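Local coordinates for putative peptidase (Chlamydophila abortus, PDB 3CE2), which is a putative zinc metallopeptidase of the M3B family that probably acts as an oligopeptidase degrading small bioactive peptides, at residues H406-H409 / S410-R414; A432-L435 / N436-L439; L352-L356 / T357-W361. All coordinates share one frame; numbering follows the deposited sequence.

Contact 1 (H406-H409 / S410-R414); sequences HSMH and SYFSR. With ZN (zinc ion), chain D.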
ATOM      1  N   HIS A 406      -2.631   3.500 -10.712  1.00 40.34           N
ATOM      2  CA  HIS A 406      -3.185   4.371  -9.654  1.00 43.03           C
ATOM      3  C   HIS A 406      -3.909   5.515 -10.310  1.00 38.20           C
ATOM      4  O   HIS A 406      -4.977   5.923  -9.882  1.00 43.10           O
ATOM      5  CB  HIS A 406      -2.104   5.013  -8.766  1.00 45.09           C
ATOM      6  CG  HIS A 406      -1.414   4.071  -7.841  1.00 52.38           C
ATOM      7  ND1 HIS A 406      -2.087   3.131  -7.093  1.00 60.63           N
ATOM      8  CD2 HIS A 406      -0.106   3.957  -7.506  1.00 59.70           C
ATOM      9  CE1 HIS A 406      -1.220   2.454  -6.360  1.00 62.86           C
ATOM     10  NE2 HIS A 406      -0.011   2.933  -6.595  1.00 64.06           N
ATOM     11  N   SER A 407      -3.283   6.052 -11.344  1.00 34.77           N
ATOM     12  CA  SER A 407      -3.781   7.218 -12.014  1.00 40.79           C
ATOM     13  C   SER A 407      -5.147   7.005 -12.655  1.00 39.62           C
ATOM     14  O   SER A 407      -6.057   7.776 -12.400  1.00 41.54           O
ATOM     15  CB  SER A 407      -2.750   7.712 -13.031  1.00 45.56           C
ATOM     16  OG  SER A 407      -1.755   8.429 -12.320  1.00 59.42           O
ATOM     17  N   MET A 408      -5.285   5.964 -13.470  1.00 37.57           N
ATOM     18  CA  MET A 408      -6.573   5.625 -14.049  1.00 38.45           C
ATOM     19  C   MET A 408      -7.635   5.340 -12.978  1.00 43.35           C
ATOM     20  O   MET A 408      -8.783   5.841 -13.071  1.00 46.24           O
ATOM     21  CB  MET A 408      -6.431   4.478 -15.044  1.00 36.72           C
ATOM     22  CG  MET A 408      -5.628   4.888 -16.288  1.00 38.37           C
ATOM     23  SD  MET A 408      -6.422   6.224 -17.254  1.00 40.17           S
ATOM     24  CE  MET A 408      -7.583   5.278 -18.219  1.00 44.64           C
ATOM     25  N   HIS A 409      -7.253   4.600 -11.936  1.00 37.41           N
ATOM     26  CA  HIS A 409      -8.164   4.341 -10.813  1.00 35.56           C
ATOM     27  C   HIS A 409      -8.717   5.690 -10.349  1.00 40.30           C
ATOM     28  O   HIS A 409      -9.950   5.892 -10.284  1.00 35.35           O
ATOM     29  CB  HIS A 409      -7.406   3.682  -9.665  1.00 37.97           C
ATOM     30  CG  HIS A 409      -8.269   3.009  -8.641  1.00 36.45           C
ATOM     31  ND1 HIS A 409      -9.635   3.196  -8.560  1.00 41.24           N
ATOM     32  CD2 HIS A 409      -7.945   2.165  -7.631  1.00 33.48           C
ATOM     33  CE1 HIS A 409     -10.118   2.479  -7.558  1.00 31.54           C
ATOM     34  NE2 HIS A 409      -9.109   1.856  -6.971  1.00 32.21           N
ATOM     35  N   SER A 410      -7.807   6.617 -10.041  1.00 33.03           N
ATOM     36  CA  SER A 410      -8.206   7.920  -9.482  1.00 36.76           C
ATOM     37  C   SER A 410      -9.045   8.735 -10.454  1.00 38.23           C
ATOM     38  O   SER A 410     -10.019   9.391 -10.077  1.00 36.56           O
ATOM     39  CB  SER A 410      -6.979   8.722  -9.054  1.00 40.04           C
ATOM     40  OG  SER A 410      -6.621   8.399  -7.709  1.00 45.83           O
ATOM     41  N   TYR A 411      -8.651   8.678 -11.714  1.00 34.64           N
ATOM     42  CA  TYR A 411      -9.303   9.388 -12.760  1.00 38.88           C
ATOM     43  C   TYR A 411     -10.737   8.892 -12.834  1.00 44.68           C
ATOM     44  O   TYR A 411     -11.671   9.683 -12.749  1.00 51.56           O
ATOM     45  CB  TYR A 411      -8.559   9.118 -14.059  1.00 46.87           C
ATOM     46  CG  TYR A 411      -9.295   9.514 -15.293  1.00 46.59           C
ATOM     47  CD1 TYR A 411      -9.234  10.816 -15.771  1.00 51.71           C
ATOM     48  CD2 TYR A 411     -10.039   8.583 -16.001  1.00 54.68           C
ATOM     49  CE1 TYR A 411      -9.903  11.188 -16.936  1.00 56.50           C
ATOM     50  CE2 TYR A 411     -10.730   8.936 -17.161  1.00 58.19           C
ATOM     51  CZ  TYR A 411     -10.661  10.244 -17.619  1.00 58.24           C
ATOM     52  OH  TYR A 411     -11.339  10.602 -18.765  1.00 59.08           O
ATOM     53  N   PHE A 412     -10.912   7.582 -12.970  1.00 41.96           N
ATOM     54  CA  PHE A 412     -12.243   7.004 -13.073  1.00 39.70           C
ATOM     55  C   PHE A 412     -13.120   7.322 -11.871  1.00 40.47           C
ATOM     56  O   PHE A 412     -14.290   7.625 -12.037  1.00 53.81           O
ATOM     57  CB  PHE A 412     -12.155   5.495 -13.230  1.00 44.91           C
ATOM     58  CG  PHE A 412     -11.906   5.043 -14.628  1.00 40.39           C
ATOM     59  CD1 PHE A 412     -12.595   5.607 -15.686  1.00 46.60           C
ATOM     60  CD2 PHE A 412     -11.024   4.011 -14.882  1.00 40.49           C
ATOM     61  CE1 PHE A 412     -12.387   5.153 -16.982  1.00 44.97           C
ATOM     62  CE2 PHE A 412     -10.798   3.553 -16.174  1.00 39.77           C
ATOM     63  CZ  PHE A 412     -11.484   4.122 -17.222  1.00 42.57           C
ATOM     64  N   SER A 413     -12.557   7.256 -10.670  1.00 43.24           N
ATOM     65  CA  SER A 413     -13.303   7.525  -9.440  1.00 42.36           C
ATOM     66  C   SER A 413     -13.754   8.963  -9.311  1.00 45.78           C
ATOM     67  O   SER A 413     -14.856   9.223  -8.829  1.00 48.69           O
ATOM     68  CB  SER A 413     -12.498   7.132  -8.204  1.00 37.28           C
ATOM     69  OG  SER A 413     -12.476   5.725  -8.068  1.00 44.09           O
ATOM     70  N   ARG A 414     -12.898   9.892  -9.723  1.00 47.99           N
ATOM     71  CA  ARG A 414     -13.210  11.322  -9.627  1.00 50.30           C
ATOM     72  C   ARG A 414     -14.301  11.714 -10.604  1.00 51.70           C
ATOM     73  O   ARG A 414     -15.184  12.502 -10.275  1.00 53.47           O
ATOM     74  CB  ARG A 414     -11.971  12.161  -9.910  1.00 48.98           C
ATOM     75  CG  ARG A 414     -11.026  12.224  -8.739  1.00 51.46           C
ATOM     76  CD  ARG A 414      -9.662  12.644  -9.184  1.00 49.75           C
ATOM     77  NE  ARG A 414      -8.715  12.395  -8.119  1.00 51.68           N
ATOM     78  CZ  ARG A 414      -7.402  12.477  -8.260  1.00 50.70           C
ATOM     79  NH1 ARG A 414      -6.869  12.832  -9.426  1.00 53.64           N
ATOM     80  NH2 ARG A 414      -6.633  12.213  -7.220  1.00 46.80           N
TER
HETATM   81 ZN    ZN D 703       1.742   1.918  -5.807  1.00 77.55          ZN

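Contact 2 (A432-L435 / N436-L439); sequences ASTL and NEML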
ATOM      1  N   ALA A 432      -5.135  -1.714  -8.666  1.00 37.75           N
ATOM      2  CA  ALA A 432      -5.056  -1.239 -10.047  1.00 36.91           C
ATOM      3  C   ALA A 432      -3.632  -1.220 -10.540  1.00 42.70           C
ATOM      4  O   ALA A 432      -3.372  -1.554 -11.701  1.00 43.60           O
ATOM      5  CB  ALA A 432      -5.661   0.130 -10.183  1.00 33.58           C
ATOM      6  N   SER A 433      -2.713  -0.819  -9.663  1.00 41.17           N
ATOM      7  CA  SER A 433      -1.301  -0.754 -10.022  1.00 43.43           C
ATOM      8  C   SER A 433      -0.716  -2.150 -10.245  1.00 45.75           C
ATOM      9  O   SER A 433       0.022  -2.387 -11.211  1.00 39.99           O
ATOM     10  CB  SER A 433      -0.527  -0.045  -8.924  1.00 44.05           C
ATOM     11  OG  SER A 433      -0.896  -0.577  -7.664  1.00 53.17           O
ATOM     12  N   THR A 434      -1.066  -3.072  -9.347  1.00 44.84           N
ATOM     13  CA  THR A 434      -0.538  -4.422  -9.386  1.00 40.52           C
ATOM     14  C   THR A 434      -1.060  -5.140 -10.616  1.00 41.67           C
ATOM     15  O   THR A 434      -0.291  -5.779 -11.344  1.00 40.02           O
ATOM     16  CB  THR A 434      -0.898  -5.194  -8.102  1.00 43.79           C
ATOM     17  OG1 THR A 434      -0.179  -4.632  -6.995  1.00 44.48           O
ATOM     18  CG2 THR A 434      -0.524  -6.648  -8.229  1.00 39.38           C
ATOM     19  N   LEU A 435      -2.360  -5.011 -10.866  1.00 43.38           N
ATOM     20  CA  LEU A 435      -2.949  -5.583 -12.076  1.00 41.11           C
ATOM     21  C   LEU A 435      -2.232  -5.090 -13.330  1.00 41.62           C
ATOM     22  O   LEU A 435      -1.891  -5.887 -14.198  1.00 49.80           O
ATOM     23  CB  LEU A 435      -4.450  -5.302 -12.163  1.00 39.31           C
ATOM     24  CG  LEU A 435      -5.210  -5.891 -13.366  1.00 40.55           C
ATOM     25  CD1 LEU A 435      -6.649  -6.254 -13.006  1.00 36.80           C
ATOM     26  CD2 LEU A 435      -5.182  -4.991 -14.582  1.00 31.41           C
ATOM     27  N   ASN A 436      -1.984  -3.792 -13.436  1.00 37.49           N
ATOM     28  CA  ASN A 436      -1.183  -3.291 -14.561  1.00 42.42           C
ATOM     29  C   ASN A 436       0.222  -3.908 -14.657  1.00 43.34           C
ATOM     30  O   ASN A 436       0.653  -4.277 -15.739  1.00 46.66           O
ATOM     31  CB  ASN A 436      -1.106  -1.757 -14.572  1.00 39.67           C
ATOM     32  CG  ASN A 436      -2.358  -1.119 -15.126  1.00 41.23           C
ATOM     33  OD1 ASN A 436      -3.327  -1.803 -15.435  1.00 46.62           O
ATOM     34  ND2 ASN A 436      -2.354   0.199 -15.242  1.00 41.35           N
ATOM     35  N   GLU A 437       0.941  -4.019 -13.542  1.00 44.61           N
ATOM     36  CA  GLU A 437       2.259  -4.643 -13.582  1.00 41.25           C
ATOM     37  C   GLU A 437       2.120  -6.017 -14.172  1.00 42.74           C
ATOM     38  O   GLU A 437       2.864  -6.381 -15.061  1.00 47.23           O
ATOM     39  CB  GLU A 437       2.840  -4.813 -12.196  1.00 46.81           C
ATOM     40  CG  GLU A 437       3.621  -3.627 -11.669  1.00 65.42           C
ATOM     41  CD  GLU A 437       3.807  -3.700 -10.152  1.00 71.96           C
ATOM     42  OE1 GLU A 437       4.583  -4.563  -9.682  1.00 75.21           O
ATOM     43  OE2 GLU A 437       3.158  -2.909  -9.432  1.00 76.68           O
ATOM     44  N   MET A 438       1.168  -6.787 -13.649  1.00 42.97           N
ATOM     45  CA  MET A 438       0.990  -8.195 -14.019  1.00 41.01           C
ATOM     46  C   MET A 438       0.591  -8.376 -15.473  1.00 39.99           C
ATOM     47  O   MET A 438       1.144  -9.204 -16.178  1.00 45.52           O
ATOM     48  CB  MET A 438      -0.017  -8.863 -13.081  1.00 44.43           C
ATOM     49  CG  MET A 438       0.505  -8.985 -11.644  1.00 44.85           C
ATOM     50  SD  MET A 438       1.821 -10.218 -11.510  1.00 53.19           S
ATOM     51  CE  MET A 438       3.009  -9.386 -10.473  1.00 50.90           C
ATOM     52  N   LEU A 439      -0.371  -7.586 -15.914  1.00 45.14           N
ATOM     53  CA  LEU A 439      -0.781  -7.547 -17.302  1.00 41.84           C
ATOM     54  C   LEU A 439       0.404  -7.287 -18.221  1.00 43.62           C
ATOM     55  O   LEU A 439       0.568  -7.960 -19.227  1.00 45.77           O
ATOM     56  CB  LEU A 439      -1.809  -6.439 -17.482  1.00 38.96           C
ATOM     57  CG  LEU A 439      -2.563  -6.346 -18.811  1.00 40.45           C
ATOM     58  CD1 LEU A 439      -2.831  -7.731 -19.461  1.00 35.44           C
ATOM     59  CD2 LEU A 439      -3.860  -5.550 -18.598  1.00 32.69           C
TER

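Contact 3 (L352-L356 / T357-W361); sequences LKQGL and TTQGW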
ATOM      1  N   LEU A 352      -5.175   6.615 -21.105  1.00 51.44           N
ATOM      2  CA  LEU A 352      -3.850   6.554 -20.500  1.00 53.80           C
ATOM      3  C   LEU A 352      -2.808   7.090 -21.460  1.00 54.31           C
ATOM      4  O   LEU A 352      -1.924   7.828 -21.057  1.00 54.86           O
ATOM      5  CB  LEU A 352      -3.487   5.118 -20.105  1.00 47.35           C
ATOM      6  CG  LEU A 352      -2.133   4.951 -19.428  1.00 44.54           C
ATOM      7  CD1 LEU A 352      -1.956   5.999 -18.334  1.00 44.58           C
ATOM      8  CD2 LEU A 352      -2.002   3.560 -18.832  1.00 42.42           C
ATOM      9  N   LYS A 353      -2.912   6.714 -22.730  1.00 55.92           N
ATOM     10  CA  LYS A 353      -1.960   7.175 -23.708  1.00 53.21           C
ATOM     11  C   LYS A 353      -2.060   8.693 -23.836  1.00 56.97           C
ATOM     12  O   LYS A 353      -1.043   9.383 -23.850  1.00 62.08           O
ATOM     13  CB  LYS A 353      -2.172   6.483 -25.050  1.00 60.31           C
ATOM     14  CG  LYS A 353      -0.997   6.633 -26.042  1.00 63.19           C
ATOM     15  CD  LYS A 353      -1.369   6.090 -27.400  1.00 63.95           C
ATOM     16  CE  LYS A 353      -0.331   6.402 -28.447  1.00 68.31           C
ATOM     17  NZ  LYS A 353       0.558   5.239 -28.687  1.00 71.52           N
ATOM     18  N   GLN A 354      -3.276   9.223 -23.890  1.00 58.82           N
ATOM     19  CA  GLN A 354      -3.463  10.681 -23.961  1.00 60.50           C
ATOM     20  C   GLN A 354      -2.853  11.398 -22.768  1.00 55.75           C
ATOM     21  O   GLN A 354      -2.267  12.470 -22.920  1.00 55.09           O
ATOM     22  CB  GLN A 354      -4.948  11.081 -24.102  1.00 69.53           C
ATOM     23  CG  GLN A 354      -5.576  10.776 -25.469  1.00 78.26           C
ATOM     24  CD  GLN A 354      -4.559  10.833 -26.621  1.00 83.43           C
ATOM     25  OE1 GLN A 354      -4.223   9.806 -27.214  1.00 84.95           O
ATOM     26  NE2 GLN A 354      -4.056  12.031 -26.921  1.00 84.76           N
ATOM     27  N   GLY A 355      -3.012  10.817 -21.586  1.00 49.36           N
ATOM     28  CA  GLY A 355      -2.436  11.393 -20.366  1.00 56.93           C
ATOM     29  C   GLY A 355      -0.909  11.426 -20.364  1.00 58.97           C
ATOM     30  O   GLY A 355      -0.289  12.385 -19.909  1.00 61.08           O
ATOM     31  N   LEU A 356      -0.308  10.373 -20.894  1.00 57.16           N
ATOM     32  CA  LEU A 356       1.124  10.253 -20.938  1.00 56.48           C
ATOM     33  C   LEU A 356       1.747  11.096 -22.037  1.00 61.86           C
ATOM     34  O   LEU A 356       2.941  11.381 -21.992  1.00 69.80           O
ATOM     35  CB  LEU A 356       1.498   8.782 -21.142  1.00 53.46           C
ATOM     36  CG  LEU A 356       0.972   7.887 -20.025  1.00 49.91           C
ATOM     37  CD1 LEU A 356       1.388   6.438 -20.226  1.00 43.46           C
ATOM     38  CD2 LEU A 356       1.465   8.431 -18.696  1.00 50.11           C
ATOM     39  N   THR A 357       0.966  11.499 -23.034  1.00 61.89           N
ATOM     40  CA  THR A 357       1.576  12.174 -24.180  1.00 64.73           C
ATOM     41  C   THR A 357       1.063  13.574 -24.590  1.00 67.69           C
ATOM     42  O   THR A 357       1.852  14.387 -25.072  1.00 73.56           O
ATOM     43  CB  THR A 357       1.621  11.263 -25.418  1.00 64.92           C
ATOM     44  OG1 THR A 357       0.302  11.112 -25.952  1.00 68.11           O
ATOM     45  CG2 THR A 357       2.200   9.900 -25.067  1.00 66.21           C
ATOM     46  N   THR A 358      -0.226  13.868 -24.432  1.00 67.78           N
ATOM     47  CA  THR A 358      -0.735  15.192 -24.841  1.00 59.83           C
ATOM     48  C   THR A 358      -1.490  15.937 -23.738  1.00 61.61           C
ATOM     49  O   THR A 358      -1.681  17.134 -23.835  1.00 67.71           O
ATOM     50  CB  THR A 358      -1.651  15.113 -26.104  1.00 59.81           C
ATOM     51  OG1 THR A 358      -2.737  14.217 -25.857  1.00 63.66           O
ATOM     52  CG2 THR A 358      -0.883  14.621 -27.340  1.00 58.53           C
ATOM     53  N   GLN A 359      -1.932  15.237 -22.698  1.00 58.54           N
ATOM     54  CA  GLN A 359      -2.756  15.855 -21.660  1.00 55.97           C
ATOM     55  C   GLN A 359      -1.924  16.473 -20.528  1.00 56.35           C
ATOM     56  O   GLN A 359      -2.477  17.112 -19.622  1.00 56.16           O
ATOM     57  CB  GLN A 359      -3.744  14.822 -21.087  1.00 59.91           C
ATOM     58  CG  GLN A 359      -5.196  14.979 -21.540  1.00 68.94           C
ATOM     59  CD  GLN A 359      -5.319  15.530 -22.966  1.00 73.33           C
ATOM     60  OE1 GLN A 359      -5.719  16.681 -23.163  1.00 74.00           O
ATOM     61  NE2 GLN A 359      -4.966  14.711 -23.962  1.00 73.18           N
ATOM     62  N   GLY A 360      -0.608  16.261 -20.558  1.00 45.69           N
ATOM     63  CA  GLY A 360       0.274  16.785 -19.513  1.00 53.70           C
ATOM     64  C   GLY A 360       0.159  16.166 -18.123  1.00 52.57           C
ATOM     65  O   GLY A 360       0.303  16.849 -17.115  1.00 50.08           O
ATOM     66  N   TRP A 361      -0.105  14.871 -18.055  1.00 51.54           N
ATOM     67  CA  TRP A 361      -0.199  14.196 -16.770  1.00 51.38           C
ATOM     68  C   TRP A 361       1.187  13.991 -16.137  1.00 50.47           C
ATOM     69  O   TRP A 361       1.346  14.035 -14.914  1.00 48.34           O
ATOM     70  CB  TRP A 361      -0.835  12.827 -16.972  1.00 53.80           C
ATOM     71  CG  TRP A 361      -2.296  12.857 -17.242  1.00 57.15           C
ATOM     72  CD1 TRP A 361      -3.046  13.933 -17.631  1.00 55.00           C
ATOM     73  CD2 TRP A 361      -3.195  11.751 -17.149  1.00 54.33           C
ATOM     74  NE1 TRP A 361      -4.355  13.562 -17.776  1.00 53.30           N
ATOM     75  CE2 TRP A 361      -4.474  12.227 -17.492  1.00 54.66           C
ATOM     76  CE3 TRP A 361      -3.042  10.404 -16.803  1.00 52.60           C
ATOM     77  CZ2 TRP A 361      -5.598  11.401 -17.508  1.00 55.72           C
ATOM     78  CZ3 TRP A 361      -4.151   9.582 -16.822  1.00 55.14           C
ATOM     79  CH2 TRP A 361      -5.416  10.080 -17.171  1.00 57.28           C
TER

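Contact 1 (H406-H409 / S410-R414)
The Y411 ring meets M408 in a Met-aromatic contact: SD lies 5.2 Å from the ring centroid, 36° off the ring normal, so it comes in obliquely, while M408 O sits at the ring edge near its plane. The setting is one helix, 394-416, which carries the HExxH zinc motif midway along. The imidazole of H406 binds zinc through NE2 at 2.2 Å and meets the H402 ring nearly at right angles; E430 completes the protein ligands. The H409 ring stacks on Y424 and also meets F566. On the R414 guanidinium, one face carries S410 CB, 3.8 Å above the plane and over its centre.

M408, long and bendable, serves two aromatic rings of its own helix. Its chain is bent at chi2 and chi3, which carries CE past SD to 4.2 Å from F412 CE2, while the sulfur stays beside Y411. Around this edge gather Y348 and T351 of helix 345-357. S413, small enough for its buried site, gives its hydroxyl a partner in L567 O. Ordinary i to i+4 bonds bind the turns; the straightest runs from F412 N to M408 O, 2.8 Å at 176°.

Contact 2 (A432-L435 / N436-L439)
T434 and E437 sit a turn apart on helix 431-447, the helix that follows the zinc ligand E430 and contributes second-shell residues to the metal site of this M3-family peptidase.

The backbone supplies four successive i to i+4 hydrogen bonds, N436 to A432, E437 to S433, M438 to T434 and L439 to L435. The first is the longest, with N436 N 3.2 Å from A432 O.

Among the polar side chains, S433, N436 and E437 fall on the side turned to helix 394-416, while T434 lies on another flank. E437 has CG anti to its carbonyl carbon (chi1 -87°) and an extended chain beyond it, which takes the carboxylate back alongside the preceding turn, OE2 standing 3.6 Å from S433 O. From there OE2 accepts a hydrogen bond from ND1 of H402 and so fixes the rotation of a zinc-binding imidazole; a carboxylate suits this second-shell role. The hydroxyls of S433 and T434 both bond back to E430 O, a common way for a serine or threonine in a helix to use its hydroxyl. An amide suits N436 because its ND2 reaches other helices, bonding to A401 O and Y348 OH.

Apolar contacts gather on the other flanks. T434 CG2 lies 4.3 Å from M438 CG, on the flank where helix 536-553 packs through I542, A545 and L549. Alanine at A432 leaves room for H409, Y563 and L567 to close in. L435 reaches F548 and Y563, while L439 turns to L341 and L344. Within the helix itself these two leucines meet at their branch ends, CD2 of L435 being 4.3 Å from CD2 of L439.

Contact 3 (L352-L356 / T357-W361)
G355 and W361 make the tight part of this contact. The indole lies with one face against the glycine, whose CA stands 3.4 Å from the centroid of the five-membered ring and 15° off its normal, a CH-pi contact. Glycine suits the place because it has no side chain, and the flat ring can come down directly on the backbone. The ring also receives L352 CD1, obliquely, 4.5 Å from W361 CZ3. W361 has CG anti to its carbonyl carbon (chi1 -74°), which folds the indole back over the helix, and its own backbone N bonds to G355 O at 3.1 Å, in the carbonyl plane. Beyond this pair H383 stacks on the indole, and P384 and M408 also touch it.

The looser part holds the exposed T358 and Q359 and the partly exposed Q354. Q354 O accepts from T358 N at 2.9 Å and from Q359 N at 2.8 Å, the two donors arriving from opposite faces of the carbonyl plane. Q354 and T358 lie side by side, pointing the same way, and Q359 NE2 comes 3.6 Å from Q354 CB. T357 takes up a different acceptor, its OG1 bonding to K353 O from above the carbonyl plane at 3.0 Å; chi1 of 72°, between the backbone N and the carbonyl carbon, brings the hydroxyl there. K353 itself stretches away in a cation-pi contact with Y338.

G360 has a positive phi, which glycine accepts readily; its backbone bonds to D25, while that of W361 bonds to V386. The whole is the C-terminal end of helix 345-357, closed by a 6→1 (pi-turn) hydrogen bond from Q359 N to Q354 O and leading into strand 362-363 of a small mixed sheet.

Overall arrangement
From the N terminus the chain first reaches contact 3, where helix 345-357 ends and turns into strand 362-363. It then passes through the three-stranded sheet to helix 394-416, home of contact 1, and on to helix 431-447, home of contact 2. Each contact is local, so none closes a long loop; they follow in series and neither nest nor cross. Contact 1 lies between the others: M408 SD packs 4.0 Å from W361 CH2 of contact 3, and H406 CE1 lies 3.3 Å from S433 OG of contact 2. Contacts 2 and 3 approach to about 5 Å between nearest atoms without touching. The zinc-bearing helix thus joins the other two.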